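Local atomic coordinates of L-amino acid deaminase (Proteus vulgaris, PDB entry 5I39), a protein that probably acts as a membrane-bound, FAD-dependent oxidoreductase that deaminates L-amino acids. Residues P316-L321 against I341-G346; R78-A83 against G274-L279; G281-R286 against K329-A334. All blocks are in the same frame, centred on the assembly; numbering follows the deposited sequence.

Contact 1: P316-L321 against I341-G346; sequences PDLPEL and IDQWSG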
loop_
_atom_site.group_PDB
_atom_site.type_symbol
_atom_site.label_atom_id
_atom_site.label_comp_id
_atom_site.label_asym_id
_atom_site.label_seq_id
_atom_site.Cartn_x
_atom_site.Cartn_y
_atom_site.Cartn_z
ATOM N N PRO A 316 5.017 16.656 -11.189
ATOM C CA PRO A 316 4.336 17.779 -11.829
ATOM C C PRO A 316 4.566 19.080 -11.062
ATOM O O PRO A 316 4.565 19.076 -9.827
ATOM C CB PRO A 316 2.857 17.372 -11.789
ATOM C CG PRO A 316 2.758 16.377 -10.697
ATOM C CD PRO A 316 4.062 15.643 -10.706
ATOM N N ASP A 317 4.786 20.171 -11.793
ATOM C CA ASP A 317 4.961 21.492 -11.173
ATOM C C ASP A 317 3.609 22.058 -10.729
ATOM O O ASP A 317 2.559 21.461 -10.994
ATOM C CB ASP A 317 5.745 22.470 -12.082
ATOM C CG ASP A 317 5.109 22.687 -13.462
ATOM O OD1 ASP A 317 3.892 22.459 -13.643
ATOM O OD2 ASP A 317 5.850 23.105 -14.379
ATOM N N LEU A 318 3.637 23.194 -10.037
ATOM C CA LEU A 318 2.410 23.816 -9.529
ATOM C C LEU A 318 1.389 24.185 -10.618
ATOM O O LEU A 318 0.191 23.950 -10.423
ATOM C CB LEU A 318 2.726 25.024 -8.636
ATOM C CG LEU A 318 3.476 24.729 -7.331
ATOM C CD1 LEU A 318 3.866 26.035 -6.654
ATOM C CD2 LEU A 318 2.664 23.863 -6.375
ATOM N N PRO A 319 1.845 24.745 -11.762
ATOM C CA PRO A 319 0.920 24.928 -12.891
ATOM C C PRO A 319 0.229 23.644 -13.370
ATOM O O PRO A 319 -0.980 23.661 -13.613
ATOM C CB PRO A 319 1.818 25.496 -13.996
ATOM C CG PRO A 319 2.871 26.237 -13.257
ATOM C CD PRO A 319 3.111 25.472 -11.985
ATOM N N GLU A 320 0.980 22.549 -13.500
ATOM C CA GLU A 320 0.391 21.269 -13.918
ATOM C C GLU A 320 -0.619 20.749 -12.891
ATOM O O GLU A 320 -1.675 20.246 -13.267
ATOM C CB GLU A 320 1.450 20.195 -14.198
ATOM C CG GLU A 320 0.850 18.944 -14.850
ATOM C CD GLU A 320 1.850 17.840 -15.148
ATOM O OE1 GLU A 320 3.070 18.063 -15.056
ATOM O OE2 GLU A 320 1.403 16.724 -15.477
ATOM N N LEU A 321 -0.297 20.861 -11.603
ATOM C CA LEU A 321 -1.209 20.410 -10.543
ATOM C C LEU A 321 -2.528 21.188 -10.556
ATOM O O LEU A 321 -3.609 20.603 -10.442
ATOM C CB LEU A 321 -0.531 20.500 -9.173
ATOM C CG LEU A 321 0.553 19.439 -8.956
ATOM C CD1 LEU A 321 1.539 19.860 -7.878
ATOM C CD2 LEU A 321 -0.062 18.088 -8.615
ATOM N N ILE A 341 -7.951 20.815 -0.389
ATOM C CA ILE A 341 -7.692 20.584 1.033
ATOM C C ILE A 341 -6.195 20.406 1.261
ATOM O O ILE A 341 -5.643 20.931 2.224
ATOM C CB ILE A 341 -8.481 19.359 1.558
ATOM C CG1 ILE A 341 -9.987 19.647 1.486
ATOM C CG2 ILE A 341 -8.086 19.016 2.996
ATOM C CD1 ILE A 341 -10.865 18.423 1.627
ATOM N N ASP A 342 -5.549 19.639 0.390
ATOM C CA ASP A 342 -4.127 19.371 0.520
ATOM C C ASP A 342 -3.540 18.887 -0.796
ATOM O O ASP A 342 -4.254 18.432 -1.690
ATOM C CB ASP A 342 -3.876 18.327 1.621
ATOM C CG ASP A 342 -2.575 18.560 2.380
ATOM O OD1 ASP A 342 -1.633 19.161 1.821
ATOM O OD2 ASP A 342 -2.500 18.138 3.551
ATOM N N GLN A 343 -2.222 18.989 -0.879
ATOM C CA GLN A 343 -1.457 18.641 -2.058
ATOM C C GLN A 343 -0.074 18.238 -1.565
ATOM O O GLN A 343 0.547 18.978 -0.805
ATOM C CB GLN A 343 -1.394 19.867 -2.966
ATOM C CG GLN A 343 -0.639 19.711 -4.271
ATOM C CD GLN A 343 -1.030 20.795 -5.263
ATOM O OE1 GLN A 343 -2.088 20.712 -5.879
ATOM N NE2 GLN A 343 -0.193 21.821 -5.409
ATOM N N TRP A 344 0.395 17.062 -1.962
ATOM C CA TRP A 344 1.659 16.536 -1.463
ATOM C C TRP A 344 2.262 15.586 -2.480
ATOM O O TRP A 344 1.670 15.325 -3.533
ATOM C CB TRP A 344 1.446 15.837 -0.113
ATOM C CG TRP A 344 0.661 14.557 -0.196
ATOM C CD1 TRP A 344 1.171 13.293 -0.251
ATOM C CD2 TRP A 344 -0.764 14.416 -0.227
ATOM N NE1 TRP A 344 0.155 12.376 -0.324
ATOM C CE2 TRP A 344 -1.045 13.034 -0.296
ATOM C CE3 TRP A 344 -1.834 15.323 -0.201
ATOM C CZ2 TRP A 344 -2.352 12.533 -0.351
ATOM C CZ3 TRP A 344 -3.140 14.825 -0.254
ATOM C CH2 TRP A 344 -3.384 13.439 -0.329
ATOM N N SER A 345 3.449 15.086 -2.161
ATOM C CA SER A 345 4.176 14.130 -2.994
ATOM C C SER A 345 4.728 12.997 -2.142
ATOM O O SER A 345 4.985 13.181 -0.951
ATOM C CB SER A 345 5.325 14.829 -3.717
ATOM O OG SER A 345 4.830 15.808 -4.598
ATOM N N GLY A 346 4.928 11.839 -2.761
ATOM C CA GLY A 346 5.492 10.686 -2.083
ATOM C C GLY A 346 6.576 10.024 -2.901
ATOM O O GLY A 346 6.522 10.028 -4.127
HETATM O O HOH W 1 -0.774 23.908 -7.699
#
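A single glutamine amide, that of Q343, makes all the direct side-chain contact with the 316-321 segment, and it does so against hydrocarbon: both L318 and L321 meet its polar end, and no direct hydrogen bond joins the two segments. L318 CD2 lies 3.6 Å from Q343 NE2, while L321 CD1 approaches the same NE2 and L321 CB sits 3.6 Å from Q343 OE1. L321 therefore slants across the amide, its CB near the oxygen and its CD1 near the nitrogen, with L318 adding a second methyl at the nitrogen end. The Q343 side chain can span the gap because CG is anti to the backbone N (chi1 -180°) and the chain stays extended beyond it, carrying the amide out from the strand to the first turn of the helix.

Both polar atoms of the amide have a partner besides the leucines. OE1 accepts from Q264 NE2 of the adjacent strand 257-266, and the same Q264 NE2 is bonded to L321 O. At the nitrogen end a water, 3.2 Å from Q343 NE2 and 2.9 Å from L318 O, accepts from the amide and donates to the helix carbonyl. With a bond at each end, the rotation of the amide is probably well defined.

D317 fixes where the helix begins: its OD1 takes the hydrogen of E320 N at 2.9 Å, met nearly head-on to the carboxylate oxygen, and D317 O receives L321 N. At the far end of the strand segment, I341 and D342 both face L265 in a classic beta bulge. The arrangement as a whole is an aspartate N-capped helix start laid against strand 340-350 of a mixed sheet, whose G346 reaches the FAD pocket.

Contact 2: R78-A83 against G274-L279; sequences RFYGQA and GGNVAL. With FAD (flavin-adenine dinucleotide), chain B.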
loop_
_atom_site.group_PDB
_atom_site.type_symbol
_atom_site.label_atom_id
_atom_site.label_comp_id
_atom_site.label_asym_id
_atom_site.label_seq_id
_atom_site.Cartn_x
_atom_site.Cartn_y
_atom_site.Cartn_z
ATOM N N ARG A 78 0.708 8.494 2.602
ATOM C CA ARG A 78 0.839 9.434 1.478
ATOM C C ARG A 78 0.272 8.899 0.160
ATOM O O ARG A 78 0.427 9.521 -0.894
ATOM C CB ARG A 78 2.313 9.828 1.310
ATOM C CG ARG A 78 2.893 10.511 2.540
ATOM C CD ARG A 78 4.377 10.833 2.412
ATOM N NE ARG A 78 4.611 12.095 1.710
ATOM C CZ ARG A 78 4.392 13.312 2.215
ATOM N NH1 ARG A 78 3.915 13.478 3.449
ATOM N NH2 ARG A 78 4.642 14.384 1.469
ATOM N N PHE A 79 -0.431 7.779 0.231
ATOM C CA PHE A 79 -0.849 7.046 -0.954
ATOM C C PHE A 79 -2.144 7.584 -1.574
ATOM O O PHE A 79 -2.870 8.350 -0.958
ATOM C CB PHE A 79 -0.952 5.554 -0.616
ATOM C CG PHE A 79 -1.857 5.254 0.542
ATOM C CD1 PHE A 79 -3.226 5.232 0.364
ATOM C CD2 PHE A 79 -1.344 4.988 1.809
ATOM C CE1 PHE A 79 -4.078 4.958 1.414
ATOM C CE2 PHE A 79 -2.195 4.708 2.868
ATOM C CZ PHE A 79 -3.561 4.682 2.666
ATOM N N TYR A 80 -2.425 7.152 -2.797
ATOM C CA TYR A 80 -3.623 7.570 -3.532
ATOM C C TYR A 80 -4.873 6.928 -2.949
ATOM O O TYR A 80 -5.888 7.600 -2.773
ATOM C CB TYR A 80 -3.502 7.225 -5.014
ATOM C CG TYR A 80 -4.739 7.501 -5.848
ATOM C CD1 TYR A 80 -5.442 8.702 -5.743
ATOM C CD2 TYR A 80 -5.201 6.555 -6.762
ATOM C CE1 TYR A 80 -6.567 8.947 -6.522
ATOM C CE2 TYR A 80 -6.316 6.797 -7.552
ATOM C CZ TYR A 80 -6.996 7.998 -7.426
ATOM O OH TYR A 80 -8.097 8.264 -8.199
ATOM N N GLY A 81 -4.796 5.624 -2.692
ATOM C CA GLY A 81 -5.800 4.917 -1.897
ATOM C C GLY A 81 -6.684 3.902 -2.574
ATOM O O GLY A 81 -7.782 3.646 -2.089
ATOM N N GLN A 82 -6.210 3.295 -3.659
ATOM C CA GLN A 82 -6.982 2.253 -4.332
ATOM C C GLN A 82 -6.343 0.881 -4.140
ATOM O O GLN A 82 -5.116 0.736 -4.169
ATOM C CB GLN A 82 -7.180 2.573 -5.816
ATOM C CG GLN A 82 -5.925 2.590 -6.673
ATOM C CD GLN A 82 -6.203 3.070 -8.088
ATOM O OE1 GLN A 82 -7.342 3.018 -8.564
ATOM N NE2 GLN A 82 -5.164 3.528 -8.774
ATOM N N ALA A 83 -7.200 -0.113 -3.930
ATOM C CA ALA A 83 -6.795 -1.509 -3.802
ATOM C C ALA A 83 -7.358 -2.246 -5.004
ATOM O O ALA A 83 -8.559 -2.525 -5.071
ATOM C CB ALA A 83 -7.295 -2.109 -2.497
ATOM N N GLY A 274 -19.264 9.722 -6.999
ATOM C CA GLY A 274 -18.784 8.639 -6.150
ATOM C C GLY A 274 -17.787 7.762 -6.872
ATOM O O GLY A 274 -17.465 7.980 -8.042
ATOM N N GLY A 275 -17.297 6.763 -6.153
ATOM C CA GLY A 275 -16.482 5.720 -6.742
ATOM C C GLY A 275 -15.059 6.121 -7.066
ATOM O O GLY A 275 -14.537 7.130 -6.581
ATOM N N ASN A 276 -14.447 5.288 -7.902
ATOM C CA ASN A 276 -13.069 5.413 -8.348
ATOM C C ASN A 276 -13.134 5.439 -9.872
ATOM O O ASN A 276 -13.702 4.530 -10.488
ATOM C CB ASN A 276 -12.266 4.216 -7.820
ATOM C CG ASN A 276 -10.802 4.233 -8.220
ATOM O OD1 ASN A 276 -10.398 4.941 -9.133
ATOM N ND2 ASN A 276 -10.001 3.420 -7.538
ATOM N N VAL A 277 -12.586 6.496 -10.467
ATOM C CA VAL A 277 -12.699 6.742 -11.902
ATOM C C VAL A 277 -11.315 7.011 -12.479
ATOM O O VAL A 277 -10.516 7.725 -11.875
ATOM C CB VAL A 277 -13.645 7.935 -12.161
ATOM C CG1 VAL A 277 -13.607 8.395 -13.615
ATOM C CG2 VAL A 277 -15.066 7.565 -11.764
ATOM N N ALA A 278 -11.060 6.442 -13.657
ATOM C CA ALA A 278 -9.815 6.636 -14.397
ATOM C C ALA A 278 -10.164 6.805 -15.870
ATOM O O ALA A 278 -10.736 5.897 -16.482
ATOM C CB ALA A 278 -8.889 5.449 -14.201
ATOM N N LEU A 279 -9.833 7.967 -16.430
ATOM C CA LEU A 279 -10.226 8.309 -17.799
ATOM C C LEU A 279 -9.043 8.782 -18.624
ATOM O O LEU A 279 -8.081 9.325 -18.070
ATOM C CB LEU A 279 -11.274 9.427 -17.801
ATOM C CG LEU A 279 -12.527 9.188 -16.963
ATOM C CD1 LEU A 279 -13.333 10.466 -16.808
ATOM C CD2 LEU A 279 -13.373 8.091 -17.587
HETATM P PA FAD B . 6.834 3.076 4.450
HETATM O O1A FAD B . 7.621 4.204 3.774
HETATM O O2A FAD B . 5.390 3.422 4.759
HETATM O O5B FAD B . 7.482 2.654 5.839
HETATM C C5B FAD B . 8.852 2.307 5.981
HETATM C C4B FAD B . 9.269 2.841 7.338
HETATM O O4B FAD B . 10.605 2.380 7.626
HETATM C C3B FAD B . 9.310 4.370 7.365
HETATM O O3B FAD B . 8.385 4.861 8.333
HETATM C C2B FAD B . 10.783 4.664 7.690
HETATM O O2B FAD B . 10.968 5.847 8.491
HETATM C C1B FAD B . 11.231 3.391 8.385
HETATM N N9A FAD B . 12.670 3.115 8.342
HETATM C C8A FAD B . 13.442 3.103 7.273
HETATM N N7A FAD B . 14.710 2.750 7.572
HETATM C C5A FAD B . 14.705 2.546 8.883
HETATM C C6A FAD B . 15.702 2.158 9.877
HETATM N N6A FAD B . 16.979 1.925 9.508
HETATM N N1A FAD B . 15.320 2.033 11.162
HETATM C C2A FAD B . 14.051 2.238 11.540
HETATM N N3A FAD B . 13.085 2.618 10.696
HETATM C C4A FAD B . 13.371 2.768 9.396
HETATM N N1 FAD B . -0.349 1.426 -2.763
HETATM C C2 FAD B . -1.583 0.958 -2.975
HETATM O O2 FAD B . -1.818 -0.225 -2.671
HETATM N N3 FAD B . -2.547 1.748 -3.509
HETATM C C4 FAD B . -2.357 3.017 -3.888
HETATM O O4 FAD B . -3.273 3.686 -4.344
HETATM C C4X FAD B . -1.021 3.603 -3.711
HETATM N N5 FAD B . -0.696 4.863 -4.108
HETATM C C5X FAD B . 0.480 5.392 -3.756
HETATM C C6 FAD B . 0.754 6.746 -3.957
HETATM C C7 FAD B . 1.949 7.327 -3.541
HETATM C C7M FAD B . 2.195 8.807 -3.726
HETATM C C8 FAD B . 2.968 6.495 -2.886
HETATM C C8M FAD B . 4.267 7.079 -2.383
HETATM C C9 FAD B . 2.705 5.136 -2.705
HETATM C C9A FAD B . 1.511 4.555 -3.116
HETATM N N10 FAD B . 1.251 3.191 -2.933
HETATM C C10 FAD B . -0.037 2.689 -3.102
HETATM C "C1'" FAD B . 2.256 2.302 -2.387
HETATM C "C2'" FAD B . 2.194 2.144 -0.908
HETATM O "O2'" FAD B . 1.936 3.414 -0.319
HETATM C "C3'" FAD B . 3.536 1.574 -0.461
HETATM O "O3'" FAD B . 3.901 0.407 -1.245
HETATM C "C4'" FAD B . 3.553 1.164 0.993
HETATM O "O4'" FAD B . 3.061 2.239 1.816
HETATM C "C5'" FAD B . 4.970 0.809 1.405
HETATM O "O5'" FAD B . 4.919 0.490 2.796
HETATM P P FAD B . 6.313 0.300 3.600
HETATM O O1P FAD B . 5.948 -0.088 5.002
HETATM O O2P FAD B . 7.249 -0.568 2.787
HETATM O O3P FAD B . 6.989 1.775 3.515
HETATM O O HOH W 2 -8.490 6.453 -10.275
#
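N276 and Q82, the two residues with the most surface buried here, meet amide to amide. N276 ND2 donates to Q82 OE1 over 2.9 Å with an N-H...O angle of 165°. The bond leaves N276 within its own amide plane but reaches OE1 tilted 25° from the carbonyl plane of Q82, and the two side chains cross at about a right angle. N276 ND2 also lies 3.4 Å from Q82 CB. R121 NE donates to the same OE1, so two donors grip that oxygen and fix which end of the amide is which.

Y80 completes the contact through water. Its hydroxyl donates to a bridging water 2.8 Å from OH, and that water gives its own hydrogens to N276 OD1, at 2.7 Å, and to V277 O.

The backbone behind these side chains holds the flavin: G81 N and Q82 N both donate to FAD O4, and Q82 O accepts from FAD N3 at 2.8 Å. N276, with R121, probably helps position Q82 as a second-shell residue, while the main chain of Q82 reads the pyrimidine edge of the flavin. Two amide donors at O4 would probably draw electron density from the isoalloxazine and stabilise the negative charge it gains on reduction.

Contact 3: G281-R286 against K329-A334; sequences GGIFFR and KAEFPA. With EDO (1,2-ethanediol), chain G.
Strand 283-287 passes the C-terminal end of helix 318-331, with I283 and E331 the closest backbone pair at 8.3 Å between CA atoms, and F332 is the first residue to leave helical geometry. At that separation no backbone bond crosses, and the contact is made by two pairs of buried side chains.

The aromatic pair is T-shaped. F285 turns its edge to the face of F332, with ring centroids 5.1 Å apart and planes at 81°. The touching atoms are on the rims: F285 CE2 is 3.6 Å from F332 CE2, and F285 CZ stands 3.9 Å above the F332 plane, displaced toward the rim of that ring. With chi1 at 61°, CG of F285 lies between its backbone N and carbonyl carbon, and the ring projects from the strand toward F332. A second edge-to-face partner of F285, F335, lies just beyond the segment.

Two residues earlier on the same strand, the end of I283 meets the aliphatic part of E331. I283 CD1 lies 3.7 Å from E331 CB and 3.8 Å from E331 CG, the two chains crossing at about a right angle. The E331 chain bends at chi2 (54°), which takes the buried carboxylate away from the isoleucine to T170 OG1 and W172 NE1, where each oxygen is hydrogen-bonded.

L328, earlier on helix 318-331, touches both I283 and F285, while L279 of strand 276-279 packs on E331 and F332. The helix end thus lies over two neighbouring antiparallel strands, 276-279 and 283-287, of the large mixed sheet.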
loop_
_atom_site.group_PDB
_atom_site.type_symbol
_atom_site.label_atom_id
_atom_site.label_comp_id
_atom_site.label_asym_id
_atom_site.label_seq_id
_atom_site.Cartn_x
_atom_site.Cartn_y
_atom_site.Cartn_z
ATOM N N GLY A 281 -6.938 11.364 -20.883
ATOM C CA GLY A 281 -6.638 12.749 -20.517
ATOM C C GLY A 281 -6.135 12.902 -19.091
ATOM O O GLY A 281 -6.078 14.016 -18.574
ATOM N N GLY A 282 -5.766 11.787 -18.461
ATOM C CA GLY A 282 -5.201 11.783 -17.117
ATOM C C GLY A 282 -6.137 12.228 -16.012
ATOM O O GLY A 282 -5.720 12.944 -15.108
ATOM N N ILE A 283 -7.396 11.798 -16.078
ATOM C CA ILE A 283 -8.407 12.183 -15.088
ATOM C C ILE A 283 -8.623 11.010 -14.132
ATOM O O ILE A 283 -9.140 9.959 -14.527
ATOM C CB ILE A 283 -9.731 12.607 -15.754
ATOM C CG1 ILE A 283 -9.474 13.766 -16.730
ATOM C CG2 ILE A 283 -10.756 13.016 -14.697
ATOM C CD1 ILE A 283 -10.620 14.072 -17.671
ATOM N N PHE A 284 -8.224 11.208 -12.876
ATOM C CA PHE A 284 -8.244 10.155 -11.863
ATOM C C PHE A 284 -8.804 10.709 -10.571
ATOM O O PHE A 284 -8.280 11.694 -10.054
ATOM C CB PHE A 284 -6.831 9.626 -11.601
ATOM C CG PHE A 284 -6.096 9.236 -12.845
ATOM C CD1 PHE A 284 -6.479 8.111 -13.563
ATOM C CD2 PHE A 284 -5.035 10.001 -13.320
ATOM C CE1 PHE A 284 -5.819 7.752 -14.728
ATOM C CE2 PHE A 284 -4.368 9.645 -14.483
ATOM C CZ PHE A 284 -4.758 8.517 -15.186
ATOM N N PHE A 285 -9.852 10.086 -10.041
ATOM C CA PHE A 285 -10.332 10.449 -8.714
ATOM C C PHE A 285 -10.932 9.271 -7.971
ATOM O O PHE A 285 -11.329 8.270 -8.575
ATOM C CB PHE A 285 -11.311 11.627 -8.759
ATOM C CG PHE A 285 -12.563 11.370 -9.546
ATOM C CD1 PHE A 285 -13.662 10.751 -8.962
ATOM C CD2 PHE A 285 -12.660 11.787 -10.869
ATOM C CE1 PHE A 285 -14.828 10.538 -9.688
ATOM C CE2 PHE A 285 -13.818 11.575 -11.600
ATOM C CZ PHE A 285 -14.906 10.955 -11.009
ATOM N N ARG A 286 -10.986 9.424 -6.653
ATOM C CA ARG A 286 -11.454 8.381 -5.748
ATOM C C ARG A 286 -12.140 9.031 -4.558
ATOM O O ARG A 286 -11.521 9.823 -3.845
ATOM C CB ARG A 286 -10.282 7.535 -5.252
ATOM C CG ARG A 286 -10.677 6.509 -4.201
ATOM C CD ARG A 286 -9.475 5.832 -3.591
ATOM N NE ARG A 286 -8.620 6.749 -2.841
ATOM C CZ ARG A 286 -8.836 7.176 -1.598
ATOM N NH1 ARG A 286 -9.919 6.820 -0.904
ATOM N NH2 ARG A 286 -7.954 7.988 -1.053
ATOM N N LYS A 329 -12.464 19.355 -13.198
ATOM C CA LYS A 329 -13.677 20.166 -13.099
ATOM C C LYS A 329 -14.385 20.350 -14.441
ATOM O O LYS A 329 -15.612 20.411 -14.485
ATOM C CB LYS A 329 -13.348 21.527 -12.483
ATOM C CG LYS A 329 -12.962 21.431 -11.018
ATOM C CD LYS A 329 -12.291 22.694 -10.517
ATOM C CE LYS A 329 -11.814 22.516 -9.086
ATOM N NZ LYS A 329 -11.105 23.713 -8.576
ATOM N N ALA A 330 -13.618 20.434 -15.525
ATOM C CA ALA A 330 -14.198 20.510 -16.869
ATOM C C ALA A 330 -14.941 19.220 -17.227
ATOM O O ALA A 330 -16.013 19.263 -17.823
ATOM C CB ALA A 330 -13.125 20.805 -17.903
ATOM N N GLU A 331 -14.374 18.078 -16.846
ATOM C CA GLU A 331 -14.991 16.783 -17.133
ATOM C C GLU A 331 -16.148 16.462 -16.188
ATOM O O GLU A 331 -17.131 15.847 -16.602
ATOM C CB GLU A 331 -13.941 15.671 -17.106
ATOM C CG GLU A 331 -14.457 14.285 -17.495
ATOM C CD GLU A 331 -15.162 14.242 -18.842
ATOM O OE1 GLU A 331 -14.760 14.981 -19.769
ATOM O OE2 GLU A 331 -16.128 13.465 -18.978
ATOM N N PHE A 332 -16.014 16.864 -14.925
ATOM C CA PHE A 332 -17.050 16.672 -13.909
ATOM C C PHE A 332 -17.317 18.001 -13.201
ATOM O O PHE A 332 -16.711 18.286 -12.162
ATOM C CB PHE A 332 -16.620 15.597 -12.905
ATOM C CG PHE A 332 -16.739 14.199 -13.435
ATOM C CD1 PHE A 332 -17.944 13.510 -13.343
ATOM C CD2 PHE A 332 -15.654 13.571 -14.035
ATOM C CE1 PHE A 332 -18.062 12.219 -13.835
ATOM C CE2 PHE A 332 -15.769 12.281 -14.533
ATOM C CZ PHE A 332 -16.973 11.606 -14.433
ATOM N N PRO A 333 -18.230 18.824 -13.764
ATOM C CA PRO A 333 -18.584 20.117 -13.156
ATOM C C PRO A 333 -19.117 20.041 -11.724
ATOM O O PRO A 333 -19.122 21.054 -11.029
ATOM C CB PRO A 333 -19.646 20.673 -14.111
ATOM C CG PRO A 333 -19.333 20.044 -15.424
ATOM C CD PRO A 333 -18.870 18.660 -15.084
ATOM N N ALA A 334 -19.527 18.852 -11.277
ATOM C CA ALA A 334 -19.807 18.609 -9.857
ATOM C C ALA A 334 -18.680 19.056 -8.914
ATOM O O ALA A 334 -18.951 19.397 -7.769
ATOM C CB ALA A 334 -20.114 17.137 -9.626
HETATM C C1 EDO G . -7.912 24.875 -9.863
HETATM O O1 EDO G . -9.087 24.217 -10.344
HETATM C C2 EDO G . -8.281 26.208 -9.217
HETATM O O2 EDO G . -9.230 26.050 -8.153
#

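Contacts 1 and 3 use the two ends of helix 318-331, its start against strand 340-350 and its finish against strand 283-287; their nearest atoms are about 7 Å apart. Contact 1 is partly buried, with an amide and a bridging water among leucines, whereas contact 3 is buried and chiefly apolar. Contact 2 is also buried but polar, and of the three its centre is nearest that of the chain. It adjoins both others: R78 bonds to S345 and W344 of contact 1, while R286 of contact 3 reaches Y80 O and V277 pairs with F285 across neighbouring strands. All three reach the same sheet.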